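Local coordinates for protein muramidase (PDB 6ZM8) that probably cleaves the glycan strands of bacterial peptidoglycan as a fungal lysozyme (muramidase) of glycoside hydrolase family 25, at residues A[28-34]-A[57-63]. Coordinates in Å, arbitrary orientation, origin at the centre of the assembly. Residue numbers count along the deposited sequence, not the author numbering.
Sequences YIKATEG and GAYHFAQ
Strands 28-33 and 57-61 run parallel, axes 4.4 Å apart at closest and 46° between directions. Tyr28, Ile29 and Lys30 pair with Gly57, Ala58 and Tyr59; then the register slips by one, so Thr32 meets His60 and Glu33 meets Phe61. Ala31, at phi -104° and psi -58°, is the extra residue of a beta bulge: Tyr59 O accepts from Ala31 N (2.9 Å) and, weakly, from Thr32 N (3.5 Å). Before it, Ile29 N donates to Gly57 O (2.9 Å) and Tyr59 N to Ile29 O (3.0 Å); beyond it, Phe61 N reaches Thr32 O (2.9 Å) and Gly34 N reaches Phe61 O (3.2 Å). These are neighbouring strands of the TIM-barrel-like GH25 fold, joined by a right-handed beta-alpha-beta crossover through helix 42-51. Ile29, Ala31 and Ala58 pack against that helix. Thr32 OG1 (chi1 p) and His60 ND1 share a 2.7 Å hydrogen bond; His60 NE2 hydrogen-bonds Gln72 OE1. Lys30 CB sits 3.8 Å from the Tyr59 ring centroid (CH-pi). Lys30, t at all four chi angles, extends NZ to Glu33 OE1 (2.9 Å, salt bridge); Glu33 OE2 accepts from Gln63 NE2 (2.8 Å). Tyr28 OH hydrogen-bonds Pro91 O; buried Gly34 O, lacking any hydrogen-bond partner in the model, faces His60 CE1 at 3.2 Å.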
loop_
_atom_site.group_PDB
_atom_site.type_symbol
_atom_site.label_atom_id
_atom_site.label_comp_id
_atom_site.label_asym_id
_atom_site.label_seq_id
_atom_site.Cartn_x
_atom_site.Cartn_y
_atom_site.Cartn_z
ATOM N N TYR A 28 -5.164 3.133 -4.887
ATOM C CA TYR A 28 -4.411 3.488 -3.681
ATOM C C TYR A 28 -3.804 4.873 -3.867
ATOM O O TYR A 28 -3.306 5.213 -4.937
ATOM C CB TYR A 28 -3.306 2.460 -3.361
ATOM C CG TYR A 28 -3.723 1.378 -2.399
ATOM C CD1 TYR A 28 -3.900 1.672 -1.059
ATOM C CD2 TYR A 28 -3.923 0.067 -2.814
ATOM C CE1 TYR A 28 -4.266 0.692 -0.133
ATOM C CE2 TYR A 28 -4.283 -0.933 -1.897
ATOM C CZ TYR A 28 -4.457 -0.608 -0.559
ATOM O OH TYR A 28 -4.833 -1.620 0.289
ATOM N N ILE A 29 -3.825 5.648 -2.778
ATOM C CA ILE A 29 -3.502 7.075 -2.825
ATOM C C ILE A 29 -2.519 7.377 -1.703
ATOM O O ILE A 29 -2.770 7.055 -0.541
ATOM C CB ILE A 29 -4.781 7.913 -2.654
ATOM C CG1 ILE A 29 -5.787 7.581 -3.762
ATOM C CG2 ILE A 29 -4.451 9.401 -2.646
ATOM C CD1 ILE A 29 -7.185 8.126 -3.505
ATOM N N LYS A 30 -1.399 8.036 -2.025
ATOM C CA LYS A 30 -0.430 8.335 -0.976
ATOM C C LYS A 30 -1.028 9.306 0.028
ATOM O O LYS A 30 -1.529 10.390 -0.344
ATOM C CB LYS A 30 0.830 8.965 -1.546
ATOM C CG LYS A 30 1.915 9.163 -0.476
ATOM C CD LYS A 30 3.244 9.577 -1.055
ATOM C CE LYS A 30 4.270 9.841 0.040
ATOM N NZ LYS A 30 5.574 10.180 -0.534
ATOM N N ALA A 31 -0.933 8.961 1.317
ATOM C CA ALA A 31 -1.365 9.845 2.396
ATOM C C ALA A 31 -0.169 10.479 3.077
ATOM O O ALA A 31 -0.156 11.738 3.239
ATOM C CB ALA A 31 -2.230 9.123 3.408
ATOM N N THR A 32 0.747 9.681 3.615
ATOM C CA THR A 32 1.749 10.145 4.551
ATOM C C THR A 32 3.107 9.549 4.250
ATOM O O THR A 32 3.237 8.520 3.556
ATOM C CB THR A 32 1.336 9.820 6.010
ATOM O OG1 THR A 32 0.953 8.440 6.079
ATOM C CG2 THR A 32 0.170 10.660 6.480
ATOM N N GLU A 33 4.129 10.172 4.846
ATOM C CA GLU A 33 5.487 9.656 4.840
ATOM C C GLU A 33 6.145 10.074 6.150
ATOM O O GLU A 33 5.991 11.230 6.592
ATOM C CB GLU A 33 6.276 10.184 3.630
ATOM C CG GLU A 33 7.748 9.802 3.641
ATOM C CD GLU A 33 8.469 10.123 2.351
ATOM O OE1 GLU A 33 7.790 10.335 1.286
ATOM O OE2 GLU A 33 9.724 10.139 2.439
ATOM N N GLY A 34 6.848 9.146 6.790
ATOM C CA GLY A 34 7.435 9.489 8.065
ATOM C C GLY A 34 6.388 9.937 9.076
ATOM O O GLY A 34 5.313 9.392 9.146
ATOM N N GLY A 57 -8.021 3.100 -1.082
ATOM C CA GLY A 57 -7.259 3.069 0.142
ATOM C C GLY A 57 -6.132 4.084 0.086
ATOM O O GLY A 57 -5.863 4.688 -0.956
ATOM N N ALA A 58 -5.462 4.204 1.226
ATOM C CA ALA A 58 -4.338 5.098 1.390
ATOM C C ALA A 58 -3.063 4.301 1.599
ATOM O O ALA A 58 -3.117 3.146 2.072
ATOM C CB ALA A 58 -4.568 5.985 2.601
ATOM N N TYR A 59 -1.907 4.921 1.334
ATOM C CA TYR A 59 -0.634 4.289 1.675
ATOM C C TYR A 59 0.299 5.262 2.372
ATOM O O TYR A 59 0.182 6.514 2.263
ATOM C CB TYR A 59 0.026 3.578 0.483
ATOM C CG TYR A 59 0.610 4.437 -0.608
ATOM C CD1 TYR A 59 1.910 4.908 -0.543
ATOM C CD2 TYR A 59 -0.126 4.721 -1.766
ATOM C CE1 TYR A 59 2.489 5.615 -1.593
ATOM C CE2 TYR A 59 0.430 5.435 -2.830
ATOM C CZ TYR A 59 1.753 5.873 -2.731
ATOM O OH TYR A 59 2.320 6.573 -3.771
ATOM N N HIS A 60 1.231 4.663 3.116
ATOM C CA HIS A 60 2.225 5.368 3.929
ATOM C C HIS A 60 3.608 4.974 3.456
ATOM O O HIS A 60 3.933 3.772 3.394
ATOM C CB HIS A 60 2.086 4.883 5.395
ATOM C CG HIS A 60 3.136 5.488 6.274
ATOM N ND1 HIS A 60 3.037 6.812 6.696
ATOM C CD2 HIS A 60 4.305 4.956 6.720
ATOM C CE1 HIS A 60 4.123 7.037 7.411
ATOM N NE2 HIS A 60 4.932 5.954 7.424
ATOM N N PHE A 61 4.468 5.957 3.155
ATOM C CA PHE A 61 5.858 5.665 2.816
ATOM C C PHE A 61 6.686 5.577 4.100
ATOM O O PHE A 61 6.899 6.583 4.810
ATOM C CB PHE A 61 6.433 6.693 1.838
ATOM C CG PHE A 61 7.773 6.245 1.293
ATOM C CD1 PHE A 61 8.957 6.393 2.003
ATOM C CD2 PHE A 61 7.823 5.566 0.100
ATOM C CE1 PHE A 61 10.161 5.881 1.518
ATOM C CE2 PHE A 61 9.017 5.082 -0.396
ATOM C CZ PHE A 61 10.188 5.232 0.309
ATOM N N ALA A 62 7.137 4.360 4.409
ATOM C CA ALA A 62 7.885 4.095 5.621
ATOM C C ALA A 62 9.252 4.803 5.615
ATOM O O ALA A 62 9.966 4.785 4.618
ATOM C CB ALA A 62 8.144 2.615 5.747
ATOM N N GLN A 63 9.606 5.308 6.800
ATOM C CA GLN A 63 10.945 5.866 7.051
ATOM C C GLN A 63 11.489 5.204 8.311
ATOM O O GLN A 63 11.385 5.771 9.409
ATOM C CB GLN A 63 10.882 7.395 7.162
ATOM C CG GLN A 63 10.667 8.054 5.809
ATOM C CD GLN A 63 11.895 8.038 4.907
ATOM O OE1 GLN A 63 12.959 7.550 5.301
ATOM N NE2 GLN A 63 11.733 8.574 3.699
#